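Local coordinates for cell division control protein 4 (PDB 3V7D) that recognises phosphorylated targets such as the CDK inhibitor SIC1 as the substrate-binding subunit of an SCF ubiquitin ligase, directing their ubiquitination and proteasomal degradation, at residues N104-K109 against N418-K423; I405-S410 against V439-K444. The protein carries 1 engineered substitution. All coordinates share one frame; numbering follows the deposited sequence.

Contact 1: N104-K109 against N418-K423; sequences NWYNPK and NLRSGK
Y106 lays its ring flat over the side-chain amide of N418, where the last turn of helix 87-106 meets the turn that follows strand 413-418. Ring and amide planes are 12° apart, a stacked arrangement in which N418 ND2 sits 3.2 Å above the plane of the Y106 ring, over its centre. The other end of the amide reaches the phenol side: N418 OD1 is 3.3 Å from Y106 CZ. The tyrosine is placed by a first torsion of -82°, which sets CG anti to the carbonyl carbon so that the ring swings round to lie over N418.

The amide is held from several directions. N418 OD1 accepts from the backbone N of R420 at 2.8 Å, in the carbonyl plane but with a bent N-H...O angle of 130°, and from the backbone N of S421 at 3.1 Å, a straighter bond whose donor stands well above that plane. Together they make an Asx turn and an Asx motif that shape residues 418-421. At the other end of the amide, a water bridges N418 ND2, at 2.9 Å, to the backbone O of Y106, at 2.8 Å. These bonds restrict rotation of the amide and fix which end lies over the ring centre.

R420, extended from CG to NE, crosses the phenol end at about a right angle, its CG 3.4 Å from Y106 OH and Y106 CE2 over one face of its guanidinium, which stands steeply to the ring. Y106 OH bonds to N404 O, R420 NE to N404 OD1, and R420 NH2 forms a salt bridge with E63. The contact sets the C-terminal end of helix 87-106 against the turn between strands 413-418 and 424-426, beside the start of strand 405-410, where Y106 also touches I405.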
ATOM      1  N   ASN B 104     -15.314   4.391  -5.713  1.00 25.81           N
ATOM      2  CA  ASN B 104     -16.432   4.427  -4.776  1.00 32.07           C
ATOM      3  C   ASN B 104     -16.052   5.112  -3.460  1.00 33.42           C
ATOM      4  O   ASN B 104     -16.766   5.992  -2.997  1.00 33.81           O
ATOM      5  CB  ASN B 104     -16.978   3.020  -4.520  1.00 34.70           C
ATOM      6  CG  ASN B 104     -17.620   2.415  -5.751  1.00 34.00           C
ATOM      7  OD1 ASN B 104     -18.045   3.130  -6.662  1.00 37.88           O
ATOM      8  ND2 ASN B 104     -17.705   1.093  -5.783  1.00 27.91           N
ATOM      9  N   TRP B 105     -14.920   4.711  -2.879  1.00 24.29           N
ATOM     10  CA  TRP B 105     -14.381   5.357  -1.685  1.00 24.07           C
ATOM     11  C   TRP B 105     -14.226   6.870  -1.870  1.00 32.48           C
ATOM     12  O   TRP B 105     -14.453   7.642  -0.940  1.00 30.65           O
ATOM     13  CB  TRP B 105     -13.005   4.777  -1.333  1.00 23.42           C
ATOM     14  CG  TRP B 105     -13.011   3.523  -0.514  1.00 28.69           C
ATOM     15  CD1 TRP B 105     -13.041   2.238  -0.977  1.00 29.04           C
ATOM     16  CD2 TRP B 105     -12.949   3.431   0.917  1.00 33.50           C
ATOM     17  NE1 TRP B 105     -13.012   1.353   0.078  1.00 25.76           N
ATOM     18  CE2 TRP B 105     -12.958   2.061   1.251  1.00 30.12           C
ATOM     19  CE3 TRP B 105     -12.897   4.376   1.950  1.00 32.82           C
ATOM     20  CZ2 TRP B 105     -12.916   1.612   2.572  1.00 27.55           C
ATOM     21  CZ3 TRP B 105     -12.856   3.929   3.262  1.00 26.24           C
ATOM     22  CH2 TRP B 105     -12.863   2.560   3.559  1.00 26.84           C
ATOM     23  N   TYR B 106     -13.822   7.281  -3.070  1.00 31.57           N
ATOM     24  CA  TYR B 106     -13.540   8.685  -3.364  1.00 32.15           C
ATOM     25  C   TYR B 106     -14.778   9.477  -3.791  1.00 39.17           C
ATOM     26  O   TYR B 106     -14.770  10.706  -3.768  1.00 36.60           O
ATOM     27  CB  TYR B 106     -12.485   8.796  -4.471  1.00 35.32           C
ATOM     28  CG  TYR B 106     -11.046   8.652  -4.015  1.00 37.03           C
ATOM     29  CD1 TYR B 106     -10.724   8.525  -2.670  1.00 31.79           C
ATOM     30  CD2 TYR B 106     -10.004   8.660  -4.938  1.00 37.89           C
ATOM     31  CE1 TYR B 106      -9.409   8.405  -2.259  1.00 31.80           C
ATOM     32  CE2 TYR B 106      -8.686   8.537  -4.537  1.00 37.78           C
ATOM     33  CZ  TYR B 106      -8.396   8.413  -3.196  1.00 36.02           C
ATOM     34  OH  TYR B 106      -7.087   8.292  -2.791  1.00 34.18           O
ATOM     35  N   ASN B 107     -15.834   8.781  -4.199  1.00 28.11           N
ATOM     36  CA  ASN B 107     -17.047   9.457  -4.655  1.00 29.45           C
ATOM     37  C   ASN B 107     -17.916   9.943  -3.492  1.00 36.52           C
ATOM     38  O   ASN B 107     -18.543   9.137  -2.805  1.00 33.17           O
ATOM     39  CB  ASN B 107     -17.856   8.534  -5.560  1.00 25.61           C
ATOM     40  CG  ASN B 107     -18.996   9.252  -6.263  1.00 33.53           C
ATOM     41  OD1 ASN B 107     -19.310  10.404  -5.962  1.00 34.82           O
ATOM     42  ND2 ASN B 107     -19.630   8.562  -7.207  1.00 32.79           N
ATOM     43  N   PRO B 108     -17.985  11.270  -3.292  1.00 35.63           N
ATOM     44  CA  PRO B 108     -18.752  11.837  -2.172  1.00 35.00           C
ATOM     45  C   PRO B 108     -20.250  11.564  -2.298  1.00 37.48           C
ATOM     46  O   PRO B 108     -20.993  11.757  -1.336  1.00 38.68           O
ATOM     47  CB  PRO B 108     -18.478  13.342  -2.283  1.00 35.59           C
ATOM     48  CG  PRO B 108     -18.181  13.562  -3.725  1.00 40.44           C
ATOM     49  CD  PRO B 108     -17.480  12.311  -4.204  1.00 33.73           C
ATOM     50  N   LYS B 109     -20.682  11.126  -3.474  1.00 33.90           N
ATOM     51  CA  LYS B 109     -22.078  10.780  -3.695  1.00 36.35           C
ATOM     52  C   LYS B 109     -22.304   9.278  -3.627  1.00 42.26           C
ATOM     53  O   LYS B 109     -23.439   8.809  -3.720  1.00 46.53           O
ATOM     54  CB  LYS B 109     -22.565  11.314  -5.040  1.00 45.18           C
ATOM     55  CG  LYS B 109     -22.646  12.830  -5.094  1.00 53.61           C
ATOM     56  CD  LYS B 109     -23.270  13.318  -6.392  1.00 59.35           C
ATOM     57  CE  LYS B 109     -22.577  12.722  -7.601  1.00 68.32           C
ATOM     58  NZ  LYS B 109     -22.920  13.453  -8.854  1.00 77.22           N
ATOM     59  N   ASN B 418      -9.844  11.542   1.586  1.00 33.17           N
ATOM     60  CA  ASN B 418      -9.088  11.283   0.367  1.00 26.36           C
ATOM     61  C   ASN B 418      -7.684  11.854   0.529  1.00 31.93           C
ATOM     62  O   ASN B 418      -7.509  13.072   0.545  1.00 35.90           O
ATOM     63  CB  ASN B 418      -9.793  11.953  -0.817  1.00 26.48           C
ATOM     64  CG  ASN B 418      -9.105  11.702  -2.156  1.00 30.47           C
ATOM     65  OD1 ASN B 418      -7.891  11.490  -2.233  1.00 29.90           O
ATOM     66  ND2 ASN B 418      -9.889  11.747  -3.224  1.00 26.10           N
ATOM     67  N   LEU B 419      -6.685  10.984   0.640  1.00 27.23           N
ATOM     68  CA  LEU B 419      -5.316  11.439   0.871  1.00 29.71           C
ATOM     69  C   LEU B 419      -4.646  12.036  -0.369  1.00 35.34           C
ATOM     70  O   LEU B 419      -3.636  12.727  -0.253  1.00 33.80           O
ATOM     71  CB  LEU B 419      -4.453  10.317   1.456  1.00 30.72           C
ATOM     72  CG  LEU B 419      -4.846   9.850   2.860  1.00 32.27           C
ATOM     73  CD1 LEU B 419      -3.817   8.869   3.401  1.00 25.73           C
ATOM     74  CD2 LEU B 419      -5.014  11.040   3.805  1.00 27.72           C
ATOM     75  N   ARG B 420      -5.203  11.776  -1.550  1.00 36.27           N
ATOM     76  CA  ARG B 420      -4.675  12.386  -2.770  1.00 40.50           C
ATOM     77  C   ARG B 420      -5.074  13.854  -2.884  1.00 39.43           C
ATOM     78  O   ARG B 420      -4.228  14.715  -3.112  1.00 38.33           O
ATOM     79  CB  ARG B 420      -5.138  11.629  -4.013  1.00 40.37           C
ATOM     80  CG  ARG B 420      -4.597  10.224  -4.109  1.00 42.30           C
ATOM     81  CD  ARG B 420      -4.893   9.621  -5.463  1.00 41.24           C
ATOM     82  NE  ARG B 420      -4.624   8.190  -5.475  1.00 42.31           N
ATOM     83  CZ  ARG B 420      -4.832   7.404  -6.524  1.00 43.85           C
ATOM     84  NH1 ARG B 420      -5.310   7.917  -7.654  1.00 36.25           N
ATOM     85  NH2 ARG B 420      -4.560   6.108  -6.442  1.00 40.69           N
ATOM     86  N   SER B 421      -6.364  14.128  -2.721  1.00 36.27           N
ATOM     87  CA  SER B 421      -6.887  15.482  -2.845  1.00 35.62           C
ATOM     88  C   SER B 421      -6.810  16.207  -1.512  1.00 39.42           C
ATOM     89  O   SER B 421      -6.944  17.431  -1.448  1.00 40.68           O
ATOM     90  CB  SER B 421      -8.344  15.436  -3.296  1.00 34.76           C
ATOM     91  OG  SER B 421      -9.167  14.934  -2.255  1.00 41.59           O
ATOM     92  N   GLY B 422      -6.616  15.442  -0.443  1.00 36.26           N
ATOM     93  CA  GLY B 422      -6.552  16.006   0.893  1.00 32.80           C
ATOM     94  C   GLY B 422      -7.918  16.351   1.459  1.00 34.82           C
ATOM     95  O   GLY B 422      -8.027  16.944   2.526  1.00 42.52           O
ATOM     96  N   LYS B 423      -8.970  15.973   0.747  1.00 36.15           N
ATOM     97  CA  LYS B 423     -10.315  16.378   1.135  1.00 36.50           C
ATOM     98  C   LYS B 423     -11.124  15.303   1.866  1.00 39.18           C
ATOM     99  O   LYS B 423     -10.962  14.103   1.638  1.00 37.37           O
ATOM    100  CB  LYS B 423     -11.084  16.875  -0.084  1.00 43.95           C
ATOM    101  CG  LYS B 423     -10.640  18.248  -0.574  1.00 52.75           C
ATOM    102  CD  LYS B 423     -11.046  18.471  -2.022  1.00 64.92           C
ATOM    103  CE  LYS B 423     -12.544  18.269  -2.238  1.00 72.14           C
ATOM    104  NZ  LYS B 423     -13.348  19.458  -1.821  1.00 74.83           N
TER
HETATM  105  O   HOH W   1     -12.713  12.404  -3.061  1.00 43.31           O

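Contact 2: I405-S410 against V439-K444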
ATOM      1  N   ILE B 405      -6.360   6.261   1.429  1.00 30.58           N
ATOM      2  CA  ILE B 405      -7.482   6.572   2.304  1.00 26.20           C
ATOM      3  C   ILE B 405      -7.074   6.664   3.771  1.00 29.41           C
ATOM      4  O   ILE B 405      -6.301   5.843   4.258  1.00 26.91           O
ATOM      5  CB  ILE B 405      -8.592   5.497   2.169  1.00 32.04           C
ATOM      6  CG1 ILE B 405      -9.283   5.598   0.808  1.00 31.43           C
ATOM      7  CG2 ILE B 405      -9.629   5.634   3.276  1.00 29.53           C
ATOM      8  CD1 ILE B 405     -10.241   6.769   0.705  1.00 34.53           C
ATOM      9  N   LEU B 406      -7.596   7.673   4.463  1.00 33.99           N
ATOM     10  CA  LEU B 406      -7.537   7.739   5.918  1.00 31.87           C
ATOM     11  C   LEU B 406      -8.958   7.681   6.486  1.00 34.00           C
ATOM     12  O   LEU B 406      -9.840   8.419   6.044  1.00 32.53           O
ATOM     13  CB  LEU B 406      -6.851   9.027   6.378  1.00 27.97           C
ATOM     14  CG  LEU B 406      -6.961   9.405   7.862  1.00 28.73           C
ATOM     15  CD1 LEU B 406      -6.174   8.441   8.733  1.00 27.61           C
ATOM     16  CD2 LEU B 406      -6.521  10.858   8.125  1.00 21.81           C
ATOM     17  N   VAL B 407      -9.177   6.792   7.449  1.00 27.86           N
ATOM     18  CA  VAL B 407     -10.431   6.764   8.187  1.00 31.59           C
ATOM     19  C   VAL B 407     -10.104   6.973   9.661  1.00 31.56           C
ATOM     20  O   VAL B 407      -9.274   6.260  10.210  1.00 29.38           O
ATOM     21  CB  VAL B 407     -11.177   5.422   8.018  1.00 32.29           C
ATOM     22  CG1 VAL B 407     -12.455   5.423   8.845  1.00 35.27           C
ATOM     23  CG2 VAL B 407     -11.496   5.164   6.557  1.00 25.81           C
ATOM     24  N   SER B 408     -10.738   7.953  10.297  1.00 30.88           N
ATOM     25  CA  SER B 408     -10.432   8.262  11.697  1.00 27.51           C
ATOM     26  C   SER B 408     -11.688   8.346  12.557  1.00 32.12           C
ATOM     27  O   SER B 408     -12.777   8.639  12.062  1.00 35.87           O
ATOM     28  CB  SER B 408      -9.636   9.565  11.799  1.00 27.44           C
ATOM     29  OG  SER B 408     -10.293  10.622  11.116  1.00 26.10           O
ATOM     30  N   GLY B 409     -11.534   8.084  13.847  1.00 34.78           N
ATOM     31  CA  GLY B 409     -12.668   8.083  14.748  1.00 35.72           C
ATOM     32  C   GLY B 409     -12.406   8.743  16.087  1.00 34.49           C
ATOM     33  O   GLY B 409     -11.297   8.694  16.634  1.00 31.49           O
ATOM     34  N   SER B 410     -13.446   9.371  16.615  1.00 30.29           N
ATOM     35  CA  SER B 410     -13.415   9.939  17.957  1.00 29.14           C
ATOM     36  C   SER B 410     -14.857  10.145  18.386  1.00 35.15           C
ATOM     37  O   SER B 410     -15.778   9.804  17.645  1.00 36.61           O
ATOM     38  CB  SER B 410     -12.672  11.272  17.972  1.00 28.99           C
ATOM     39  OG  SER B 410     -13.383  12.263  17.253  1.00 32.10           O
ATOM     40  N   VAL B 439     -11.268   0.995  14.233  1.00 29.09           N
ATOM     41  CA  VAL B 439     -11.586   1.003  12.815  1.00 29.57           C
ATOM     42  C   VAL B 439     -10.477   0.310  12.016  1.00 30.24           C
ATOM     43  O   VAL B 439      -9.294   0.407  12.344  1.00 32.94           O
ATOM     44  CB  VAL B 439     -11.857   2.444  12.285  1.00 28.11           C
ATOM     45  CG1 VAL B 439     -10.558   3.222  12.097  1.00 26.91           C
ATOM     46  CG2 VAL B 439     -12.615   2.390  10.984  1.00 26.29           C
ATOM     47  N   ASN B 440     -10.877  -0.410  10.978  1.00 26.40           N
ATOM     48  CA  ASN B 440      -9.949  -1.175  10.157  1.00 29.11           C
ATOM     49  C   ASN B 440     -10.588  -1.352   8.790  1.00 31.27           C
ATOM     50  O   ASN B 440     -11.797  -1.574   8.690  1.00 32.75           O
ATOM     51  CB  ASN B 440      -9.686  -2.541  10.805  1.00 23.82           C
ATOM     52  CG  ASN B 440      -8.480  -3.266  10.208  1.00 32.83           C
ATOM     53  OD1 ASN B 440      -8.328  -3.354   8.991  1.00 32.56           O
ATOM     54  ND2 ASN B 440      -7.616  -3.792  11.077  1.00 30.33           N
ATOM     55  N   PHE B 441      -9.798  -1.230   7.732  1.00 32.03           N
ATOM     56  CA  PHE B 441     -10.340  -1.490   6.405  1.00 30.48           C
ATOM     57  C   PHE B 441      -9.336  -2.162   5.483  1.00 33.18           C
ATOM     58  O   PHE B 441      -8.127  -2.018   5.649  1.00 33.89           O
ATOM     59  CB  PHE B 441     -10.907  -0.211   5.765  1.00 28.54           C
ATOM     60  CG  PHE B 441      -9.864   0.814   5.402  1.00 30.65           C
ATOM     61  CD1 PHE B 441      -9.189   0.743   4.189  1.00 29.63           C
ATOM     62  CD2 PHE B 441      -9.577   1.859   6.262  1.00 29.09           C
ATOM     63  CE1 PHE B 441      -8.233   1.688   3.852  1.00 29.02           C
ATOM     64  CE2 PHE B 441      -8.623   2.812   5.931  1.00 27.11           C
ATOM     65  CZ  PHE B 441      -7.950   2.724   4.725  1.00 31.15           C
ATOM     66  N   LYS B 442      -9.861  -2.902   4.514  1.00 35.00           N
ATOM     67  CA  LYS B 442      -9.050  -3.477   3.455  1.00 41.01           C
ATOM     68  C   LYS B 442      -9.917  -3.612   2.216  1.00 37.87           C
ATOM     69  O   LYS B 442     -10.976  -4.246   2.255  1.00 35.66           O
ATOM     70  CB  LYS B 442      -8.482  -4.841   3.860  1.00 48.87           C
ATOM     71  CG  LYS B 442      -7.358  -5.318   2.945  1.00 61.05           C
ATOM     72  CD  LYS B 442      -6.781  -6.667   3.366  1.00 73.17           C
ATOM     73  CE  LYS B 442      -7.712  -7.824   3.019  1.00 80.72           C
ATOM     74  NZ  LYS B 442      -7.030  -9.151   3.122  1.00 82.22           N
ATOM     75  N   GLY B 443      -9.476  -2.999   1.126  1.00 33.31           N
ATOM     76  CA  GLY B 443     -10.212  -3.047  -0.123  1.00 34.09           C
ATOM     77  C   GLY B 443     -11.624  -2.496  -0.016  1.00 34.29           C
ATOM     78  O   GLY B 443     -11.829  -1.328   0.315  1.00 33.18           O
ATOM     79  N   LYS B 444     -12.602  -3.352  -0.288  1.00 33.50           N
ATOM     80  CA  LYS B 444     -13.996  -2.935  -0.369  1.00 36.09           C
ATOM     81  C   LYS B 444     -14.684  -2.900   0.993  1.00 36.62           C
ATOM     82  O   LYS B 444     -15.827  -2.455   1.103  1.00 35.54           O
ATOM     83  CB  LYS B 444     -14.765  -3.887  -1.284  1.00 37.75           C
ATOM     84  CG  LYS B 444     -14.652  -5.347  -0.862  1.00 47.16           C
ATOM     85  CD  LYS B 444     -15.437  -6.275  -1.776  1.00 57.36           C
ATOM     86  CE  LYS B 444     -16.841  -6.511  -1.243  1.00 72.03           C
ATOM     87  NZ  LYS B 444     -17.728  -7.080  -2.285  1.00 78.82           N
TER
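Two neighbouring blades of the WD40 propeller pack face to face here: strand 405-410 of WD repeat 7 lies against strand 435-442, an edge strand of the next four-stranded sheet and the one that takes the inner place in a WD40 blade. Their directions are 162° apart, close to antiparallel, and the axes approach to 7.8 Å, so side chains fill the gap between two separate sheets.

F441 buries the most surface. Its first torsion of 68° holds CG between the backbone N and the carbonyl carbon, and the ring projects between I405 and V407. The far end of the ring meets I405: F441 CZ lies 3.7 Å from I405 CG2, and I405 O lies at the ring edge, near its plane, 3.6 Å from F441 CZ. V407 CG2 approaches F441 CE2 obliquely at 3.8 Å. The other V407 methyl, CG1, anti to the backbone N, touches V439 CG2 at 3.7 Å.

All four residues are buried, and the contacts between their side chains are apolar. W105 of helix 87-106 adds to the same cluster, touching I405 and V407 and meeting the F441 ring at about 45°, while Y400 meets F441 edge-to-face. Alternate residues of each strand, I405 with V407 and V439 with F441, supply the hydrophobic layer between successive blades characteristic of a beta-propeller.

In the fold
Contacts 1 and 2 have centres about 13 Å apart and adjoin directly, contact 1 at the surface and contact 2 deeper between two blades. Along the chain their segments alternate: 104-109, 405-410, 418-423, 439-444. Strand 405-410 and the turn at 418-423 belong to one four-stranded unit, whereas strand 435-442 belongs to the next, a sheet completed by strand 113-118 from the start of the propeller. W105 and L419 connect the two places: W105 NE1 probably bonds to G443 O, 2.9 Å away, and L419 packs on L406. Helix 87-106, from which the chain runs on into strand 113-118, thus packs on two adjacent blades, which joins it to the WD40 propeller.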